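Local coordinates for glutathione-independent glyoxalase DJ-1 (Schizosaccharomyces pombe, PDB 4QYT), which catalyses the glutathione-independent conversion of methylglyoxal to D-lactate and is involved in protection against reactive oxygen species, at residues D68-Q73 with T92-Q97; E101-P106 with L125-I130; F170-L175 with D182-V187. All coordinates share one frame; numbering follows the deposited sequence. Where two conformers were deposited one is given.

Contact 1: residues D68-Q73 with T92-Q97; sequences DDFAKQ and TPFVQQ. With EDO (1,2-ethanediol), chain F.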
# COMPACT_ATOMS: atom_id res chain seq x y z
N ASP A 68 -22.19 18.60 -7.38
CA ASP A 68 -23.42 18.33 -6.64
C ASP A 68 -23.83 16.87 -6.83
O ASP A 68 -24.28 16.23 -5.87
CB ASP A 68 -24.55 19.24 -7.09
CG ASP A 68 -24.44 20.67 -6.53
OD1 ASP A 68 -23.71 20.89 -5.55
OD2 ASP A 68 -25.20 21.54 -7.01
N ASP A 69 -23.68 16.31 -8.05
CA ASP A 69 -24.03 14.92 -8.24
C ASP A 69 -23.10 14.00 -7.47
O ASP A 69 -23.49 12.97 -6.91
CB ASP A 69 -24.14 14.55 -9.72
CG ASP A 69 -24.97 13.30 -9.90
OD1 ASP A 69 -26.19 13.40 -9.66
OD2 ASP A 69 -24.42 12.25 -10.26
N PHE A 70 -21.81 14.37 -7.46
CA PHE A 70 -20.83 13.65 -6.66
C PHE A 70 -21.26 13.59 -5.21
O PHE A 70 -21.20 12.53 -4.57
CB PHE A 70 -19.46 14.32 -6.80
CG PHE A 70 -18.37 13.59 -6.07
CD1 PHE A 70 -18.16 13.77 -4.73
CD2 PHE A 70 -17.50 12.79 -6.76
CE1 PHE A 70 -17.12 13.14 -4.07
CE2 PHE A 70 -16.41 12.19 -6.14
CZ PHE A 70 -16.21 12.38 -4.79
N ALA A 71 -21.72 14.72 -4.68
CA ALA A 71 -22.13 14.78 -3.29
C ALA A 71 -23.38 13.97 -2.99
O ALA A 71 -23.61 13.56 -1.86
CB ALA A 71 -22.34 16.23 -2.88
N LYS A 72 -24.17 13.69 -4.02
CA LYS A 72 -25.29 12.77 -3.88
C LYS A 72 -24.87 11.31 -3.84
O LYS A 72 -25.64 10.46 -3.40
CB LYS A 72 -26.27 12.93 -5.04
CG LYS A 72 -26.99 14.26 -5.05
CD LYS A 72 -27.84 14.44 -6.30
CE LYS A 72 -28.51 15.80 -6.39
NZ LYS A 72 -29.27 15.90 -7.67
N GLN A 73 -23.67 11.00 -4.28
CA GLN A 73 -23.17 9.64 -4.39
C GLN A 73 -22.17 9.26 -3.31
O GLN A 73 -22.08 8.06 -2.97
CB GLN A 73 -22.52 9.40 -5.76
CG GLN A 73 -23.49 9.55 -6.91
CD GLN A 73 -22.85 9.19 -8.23
OE1 GLN A 73 -22.27 8.12 -8.39
NE2 GLN A 73 -22.93 10.09 -9.21
N THR A 92 -7.47 19.90 -10.90
CA THR A 92 -8.70 19.57 -11.61
C THR A 92 -9.86 20.27 -10.95
O THR A 92 -10.15 19.99 -9.79
CB THR A 92 -8.91 18.05 -11.56
OG1 THR A 92 -7.83 17.38 -12.18
CG2 THR A 92 -10.16 17.62 -12.27
N PRO A 93 -10.60 21.15 -11.65
CA PRO A 93 -11.71 21.85 -10.98
C PRO A 93 -12.71 20.92 -10.33
O PRO A 93 -13.19 21.25 -9.25
CB PRO A 93 -12.27 22.75 -12.09
CG PRO A 93 -11.05 23.06 -12.92
CD PRO A 93 -10.27 21.77 -12.95
N PHE A 94 -13.04 19.80 -10.97
CA PHE A 94 -14.01 18.90 -10.36
C PHE A 94 -13.60 18.50 -8.94
O PHE A 94 -14.43 18.45 -8.03
CB PHE A 94 -14.16 17.68 -11.24
CG PHE A 94 -15.16 16.66 -10.73
CD1 PHE A 94 -16.48 16.76 -11.09
CD2 PHE A 94 -14.79 15.58 -9.93
CE1 PHE A 94 -17.41 15.83 -10.68
CE2 PHE A 94 -15.72 14.64 -9.51
CZ PHE A 94 -17.02 14.75 -9.91
N VAL A 95 -12.32 18.12 -8.79
CA VAL A 95 -11.81 17.73 -7.48
C VAL A 95 -11.88 18.87 -6.48
O VAL A 95 -12.32 18.71 -5.35
CB VAL A 95 -10.38 17.16 -7.60
CG1 VAL A 95 -9.80 16.85 -6.24
CG2 VAL A 95 -10.36 15.93 -8.49
N GLN A 96 -11.45 20.05 -6.93
CA GLN A 96 -11.52 21.24 -6.09
C GLN A 96 -12.97 21.55 -5.65
O GLN A 96 -13.22 21.94 -4.51
CB GLN A 96 -10.96 22.46 -6.82
CG GLN A 96 -9.50 22.35 -7.22
CD GLN A 96 -9.15 23.33 -8.31
OE1 GLN A 96 -9.98 24.15 -8.73
NE2 GLN A 96 -7.91 23.26 -8.77
N GLN A 97 -13.90 21.44 -6.60
CA GLN A 97 -15.31 21.71 -6.34
C GLN A 97 -15.87 20.74 -5.31
O GLN A 97 -16.64 21.12 -4.42
CB GLN A 97 -16.12 21.58 -7.63
CG GLN A 97 -15.88 22.71 -8.65
CD GLN A 97 -16.23 22.35 -10.10
OE1 GLN A 97 -16.54 21.20 -10.46
NE2 GLN A 97 -16.17 23.33 -10.95
C1 EDO F . -21.96 22.22 -8.11
O1 EDO F . -22.21 21.05 -8.90
C2 EDO F . -21.04 23.21 -8.80
O2 EDO F . -19.66 22.88 -8.53
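Phe70 and Phe94 make the whole of the direct contact between helix 67-73 and the first turn of helix 93-102, and they make it ring against ring. CD2 of Phe70 approaches CZ of Phe94 to 3.7 Å, and CE2 of Phe94 lies almost as near. The ring planes stand at 80° with centroids 5.7 Å apart, and the rings meet obliquely. CB of Phe70 also lies 4.0 Å from CZ of Phe94, so the base of one side chain as well as its ring takes part. Both phenylalanines hold CG anti to the backbone N (chi1 -176° in Phe70), which brings the two rings together between helices whose nearest CA atoms, those of this pair, are 9.4 Å apart. Phe10 of strand 7-12 touches both residues, as does Ile64, and Tyr61 meets the Phe94 ring edge-to-face; the pair therefore belongs to a larger aromatic cluster against the central sheet.

The polar interactions stay on one side or pass through a small molecule. NE2 of Gln73 donates to OD2 of Asp69 at 2.8 Å, from above the carboxylate plane and with a bent N-H...O angle of 134°, one turn along the same helix. At the Asp68 end of segment 68-73 a 1,2-ethanediol, probably from the crystallisation liquor, receives a hydrogen bond from the backbone N of Asp68 on its O1 (2.9 Å). Its O2 comes no nearer to Gln97 than 3.8 Å, at CG, a van der Waals approach.

With 77 Å² buried and apolar carbon alone meeting across it, the contact probably rests on dispersion and on the burial of Phe70, with Phe94 only partly sheltered, and without directional bonds between the helices.

Contact 2: residues E101-P106 with L125-I130; sequences EFYKKP and LPNKQI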
# COMPACT_ATOMS: atom_id res chain seq x y z
N GLU A 101 -17.19 21.87 -1.67
CA GLU A 101 -18.54 21.53 -1.26
C GLU A 101 -18.56 20.75 0.04
O GLU A 101 -19.44 20.95 0.88
CB GLU A 101 -19.25 20.70 -2.33
CG GLU A 101 -20.65 20.26 -1.95
CD GLU A 101 -21.58 21.41 -1.60
OE1 GLU A 101 -21.51 22.47 -2.31
OE2 GLU A 101 -22.52 21.17 -0.78
N PHE A 102 -17.61 19.82 0.19
CA PHE A 102 -17.61 18.97 1.34
C PHE A 102 -17.15 19.67 2.60
O PHE A 102 -17.51 19.27 3.70
CB PHE A 102 -16.74 17.72 1.11
CG PHE A 102 -17.39 16.59 0.36
CD1 PHE A 102 -18.46 16.77 -0.48
CD2 PHE A 102 -16.90 15.31 0.51
CE1 PHE A 102 -19.03 15.70 -1.13
CE2 PHE A 102 -17.45 14.24 -0.15
CZ PHE A 102 -18.52 14.44 -0.97
N TYR A 103 -16.29 20.69 2.47
CA TYR A 103 -15.61 21.26 3.65
C TYR A 103 -16.65 21.83 4.61
O TYR A 103 -17.51 22.62 4.24
CB TYR A 103 -14.62 22.33 3.24
CG TYR A 103 -13.76 22.82 4.39
CD1 TYR A 103 -12.81 22.00 4.97
CD2 TYR A 103 -13.97 24.06 4.97
CE1 TYR A 103 -12.04 22.40 6.04
CE2 TYR A 103 -13.19 24.48 6.04
CZ TYR A 103 -12.24 23.64 6.58
OH TYR A 103 -11.48 24.06 7.65
N LYS A 104 -16.52 21.43 5.87
CA LYS A 104 -17.41 21.86 6.95
C LYS A 104 -18.85 21.43 6.76
O LYS A 104 -19.70 21.87 7.50
CB LYS A 104 -17.33 23.36 7.20
CG LYS A 104 -16.11 23.75 7.98
CD LYS A 104 -16.03 25.23 8.29
CE LYS A 104 -17.03 25.54 9.37
NZ LYS A 104 -16.80 26.91 9.91
N LYS A 105 -19.13 20.46 5.92
CA LYS A 105 -20.45 19.93 5.85
C LYS A 105 -20.61 18.84 6.89
O LYS A 105 -19.72 18.00 7.11
CB LYS A 105 -20.76 19.43 4.45
CG LYS A 105 -20.77 20.53 3.40
CD LYS A 105 -21.84 21.58 3.67
CE LYS A 105 -21.34 22.93 3.18
NZ LYS A 105 -21.19 22.98 1.70
N PRO A 106 -21.84 18.75 7.41
CA PRO A 106 -22.07 17.62 8.31
C PRO A 106 -22.09 16.30 7.55
O PRO A 106 -22.71 16.17 6.50
CB PRO A 106 -23.48 17.95 8.92
CG PRO A 106 -23.56 19.44 8.82
CD PRO A 106 -22.88 19.78 7.53
N LEU A 125 -9.22 26.28 0.64
CA LEU A 125 -9.75 25.90 1.97
C LEU A 125 -9.19 26.77 3.10
O LEU A 125 -8.00 27.03 3.14
CB LEU A 125 -9.46 24.45 2.33
CG LEU A 125 -10.10 23.40 1.43
CD1 LEU A 125 -9.87 22.03 2.02
CD2 LEU A 125 -11.57 23.71 1.23
N PRO A 126 -10.05 27.17 4.05
CA PRO A 126 -9.64 28.16 5.04
C PRO A 126 -9.27 27.53 6.37
O PRO A 126 -9.11 28.25 7.37
CB PRO A 126 -10.89 29.00 5.20
CG PRO A 126 -12.00 28.02 5.05
CD PRO A 126 -11.51 27.07 3.97
N ASN A 127 -8.97 26.24 6.38
CA ASN A 127 -8.39 25.64 7.58
C ASN A 127 -7.11 26.41 8.00
O ASN A 127 -6.36 26.94 7.17
CB ASN A 127 -8.13 24.13 7.38
CG ASN A 127 -7.33 23.83 6.13
OD1 ASN A 127 -7.78 24.12 5.02
ND2 ASN A 127 -6.11 23.31 6.31
N LYS A 128 -6.83 26.38 9.29
CA LYS A 128 -5.66 27.07 9.79
C LYS A 128 -4.41 26.22 9.76
O LYS A 128 -3.31 26.74 9.62
CB LYS A 128 -5.91 27.58 11.21
CG LYS A 128 -7.13 28.48 11.34
CD LYS A 128 -7.10 29.60 10.31
CE LYS A 128 -8.47 30.24 10.14
NZ LYS A 128 -9.02 30.73 11.43
N GLN A 129 -4.57 24.95 10.09
CA GLN A 129 -3.44 24.03 10.23
C GLN A 129 -3.52 22.92 9.18
O GLN A 129 -4.59 22.63 8.65
CB GLN A 129 -3.45 23.42 11.63
CG GLN A 129 -3.41 24.48 12.73
CD GLN A 129 -3.20 23.91 14.11
OE1 GLN A 129 -2.30 24.34 14.84
NE2 GLN A 129 -4.11 23.04 14.54
N ILE A 130 -2.38 22.29 8.90
CA ILE A 130 -2.30 21.27 7.85
C ILE A 130 -1.04 20.49 8.09
O ILE A 130 -0.09 20.98 8.72
CB ILE A 130 -2.36 21.92 6.44
CG1 ILE A 130 -3.03 20.98 5.43
CG2 ILE A 130 -0.99 22.46 6.01
CD1 ILE A 130 -3.29 21.61 4.09
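Tyr103, where the chain leaves helix 93-102, meets Leu125, Pro126 and Asn127 in succession, crossing the first obliquely and the last at about a right angle. The contact packs the turn after that helix against the loop before strand 129-130, over Ile110 of strand 109-112 and Leu158 of strand 158-161.

The tight part is made by three buried residues. CD2 of Leu125 sits 3.9 Å from CB of Tyr103 and equally near CG, at the root of the ring. At the far end the phenol oxygen OH of Tyr103 lies 3.4 Å from CB of Asn127, a contact with carbon. A chi1 of -172°, with CG anti to the backbone N, sends the ring out from the type II turn of Phe102 to Lys105 toward the loop. Asn127 is held from its own side: ND2 donates to O of Gln129 at 2.9 Å, with the acceptor in the amide plane and the donor well above the carbonyl plane. This nearly straight bond (160°) ties the loop to the start of strand 129-130.

On the solvent side the exposed Pro126 borders the tyrosine ring, its CD 3.7 Å from CE2 of Tyr103.

Apolar packing around a buried tyrosine thus joins the two segments, while polar bonds bind them to Asn157 and Glu155, at the turn between strands 152-155 and 158-161.

Contact 3: residues F170-L175 with D182-V187; sequences FGLKLL and DKYNAV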
# COMPACT_ATOMS: atom_id res chain seq x y z
N PHE A 170 -3.37 7.54 8.28
CA PHE A 170 -4.31 8.38 7.55
C PHE A 170 -5.61 7.65 7.26
O PHE A 170 -6.70 8.18 7.54
CB PHE A 170 -3.60 8.78 6.25
CG PHE A 170 -4.48 9.43 5.22
CD1 PHE A 170 -4.98 10.70 5.42
CD2 PHE A 170 -4.75 8.83 4.01
CE1 PHE A 170 -5.71 11.35 4.44
CE2 PHE A 170 -5.45 9.46 3.00
CZ PHE A 170 -5.93 10.74 3.22
N GLY A 171 -5.53 6.45 6.70
CA GLY A 171 -6.76 5.68 6.45
C GLY A 171 -7.55 5.43 7.70
O GLY A 171 -8.78 5.50 7.72
N LEU A 172 -6.82 5.11 8.78
CA LEU A 172 -7.46 4.86 10.05
C LEU A 172 -8.16 6.12 10.58
O LEU A 172 -9.28 6.01 11.14
CB LEU A 172 -6.47 4.32 11.08
CG LEU A 172 -6.12 2.86 10.92
CD1 LEU A 172 -4.87 2.54 11.75
CD2 LEU A 172 -7.28 1.95 11.28
N LYS A 173 -7.51 7.27 10.46
CA LYS A 173 -8.12 8.51 10.95
C LYS A 173 -9.45 8.76 10.23
O LYS A 173 -10.45 9.13 10.85
CB LYS A 173 -7.15 9.69 10.79
CG LYS A 173 -7.58 10.94 11.55
CD LYS A 173 -7.44 10.79 13.07
CE LYS A 173 -7.68 12.12 13.76
NZ LYS A 173 -7.44 12.03 15.22
N LEU A 174 -9.46 8.55 8.91
CA LEU A 174 -10.70 8.67 8.14
C LEU A 174 -11.76 7.71 8.64
O LEU A 174 -12.90 8.08 8.92
CB LEU A 174 -10.41 8.47 6.66
CG LEU A 174 -9.68 9.64 5.99
CD1 LEU A 174 -8.99 9.12 4.74
CD2 LEU A 174 -10.66 10.76 5.65
N LEU A 175 -11.40 6.44 8.78
CA LEU A 175 -12.32 5.44 9.24
C LEU A 175 -12.90 5.77 10.62
O LEU A 175 -14.09 5.58 10.87
CB LEU A 175 -11.62 4.07 9.32
CG LEU A 175 -12.53 2.93 9.78
CD1 LEU A 175 -13.69 2.68 8.83
CD2 LEU A 175 -11.72 1.67 10.02
N ASP A 182 -16.73 0.21 18.03
CA ASP A 182 -16.65 -1.23 17.93
C ASP A 182 -16.07 -1.70 16.60
O ASP A 182 -15.15 -2.54 16.56
CB ASP A 182 -18.00 -1.89 18.27
CG ASP A 182 -17.90 -3.39 18.43
OD1 ASP A 182 -17.70 -3.87 19.61
OD2 ASP A 182 -18.34 -4.08 17.48
N LYS A 183 -16.55 -1.13 15.50
CA LYS A 183 -16.06 -1.50 14.19
C LYS A 183 -14.64 -1.02 13.97
O LYS A 183 -13.79 -1.73 13.41
CB LYS A 183 -16.94 -0.92 13.10
CG LYS A 183 -16.24 -0.86 11.75
CD LYS A 183 -16.57 -2.09 10.93
CE LYS A 183 -18.05 -2.06 10.60
NZ LYS A 183 -18.42 -3.02 9.53
N TYR A 184 -14.39 0.22 14.36
CA TYR A 184 -13.04 0.77 14.28
C TYR A 184 -12.05 -0.15 14.97
O TYR A 184 -11.00 -0.52 14.42
CB TYR A 184 -12.99 2.17 14.86
CG TYR A 184 -11.59 2.74 14.81
CD1 TYR A 184 -11.10 3.32 13.65
CD2 TYR A 184 -10.73 2.63 15.87
CE1 TYR A 184 -9.80 3.82 13.56
CE2 TYR A 184 -9.42 3.06 15.77
CZ TYR A 184 -8.98 3.70 14.63
OH TYR A 184 -7.67 4.17 14.54
N ASN A 185 -12.38 -0.55 16.18
CA ASN A 185 -11.43 -1.33 16.97
C ASN A 185 -11.15 -2.69 16.33
O ASN A 185 -10.02 -3.19 16.36
CB ASN A 185 -11.94 -1.52 18.41
CG ASN A 185 -11.81 -0.27 19.25
OD1 ASN A 185 -11.10 0.68 18.92
ND2 ASN A 185 -12.51 -0.28 20.38
N ALA A 186 -12.18 -3.30 15.78
CA ALA A 186 -12.04 -4.60 15.16
C ALA A 186 -11.13 -4.43 13.93
O ALA A 186 -10.24 -5.27 13.67
CB ALA A 186 -13.37 -5.13 14.72
N VAL A 187 -11.40 -3.45 13.06
CA VAL A 187 -10.55 -3.26 11.87
C VAL A 187 -9.13 -3.00 12.32
O VAL A 187 -8.17 -3.60 11.78
CB VAL A 187 -11.08 -2.14 10.97
CG1 VAL A 187 -10.09 -1.83 9.88
CG2 VAL A 187 -12.42 -2.56 10.37
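Helices 167-178 and 181-190 form an antiparallel hairpin, their short segments running at 161° with axes 10.8 Å apart and their closest CA atoms, those of Leu175 and Tyr184, separated by 6.9 Å.

Tyr184 reaches across this gap. With CG anti to the backbone N (chi1 179°), its ring is carried off helix 181-190 toward Leu172, whose side chain it crosses at about a right angle. The edge of the ring meets the backbone: CE1 lies 3.3 Å from O of Leu172, near the ring plane, where an aromatic C-H can face a carbonyl oxygen. The Leu172 side chain adds to the grip, with CD2 3.9 Å from CE1 of Tyr184 and CB 3.7 Å from its OH.

Leu175, one turn on, completes the apolar seam. Its CG is likewise anti to the backbone N, and its CD2 branch serves two neighbours, approaching CD1 of Tyr184 at 4.0 Å and CG1 of Val187 at 3.9 Å; both meetings are oblique. Leu175 also packs on Ile26 and Phe27 of helix 17-29, while Phe170 and Leu174 of helix 167-178 touch Ile78 and Ile159 in the sheet. Helix 167-178 thus has the sheet on one flank and the C-terminal helix on another.

The 238 Å² seam is chiefly aliphatic and aromatic carbon, and its one close polar approach is that of a ring edge to a carbonyl oxygen, consistent with a weak electrostatic supplement to hydrophobic packing.

The contacts follow in series along the chain, each closing before the next opens, and all join elements around the central, mostly parallel sheet of the DJ-1/PfpI fold. Contacts 1 and 2 share helix 93-102, one using its beginning and the other its end. Their centres are 15 Å apart, and they touch where Phe102 CZ packs on Phe70 CE1 at 3.6 Å. Contact 3 is separate: its centre lies 25 Å from that of contact 1 and 21 Å from that of contact 2, with no touching atoms. All three lie away from the residues thought to form the active site (Glu19, Cys114 and His133) and thus concern the packing of the scaffold.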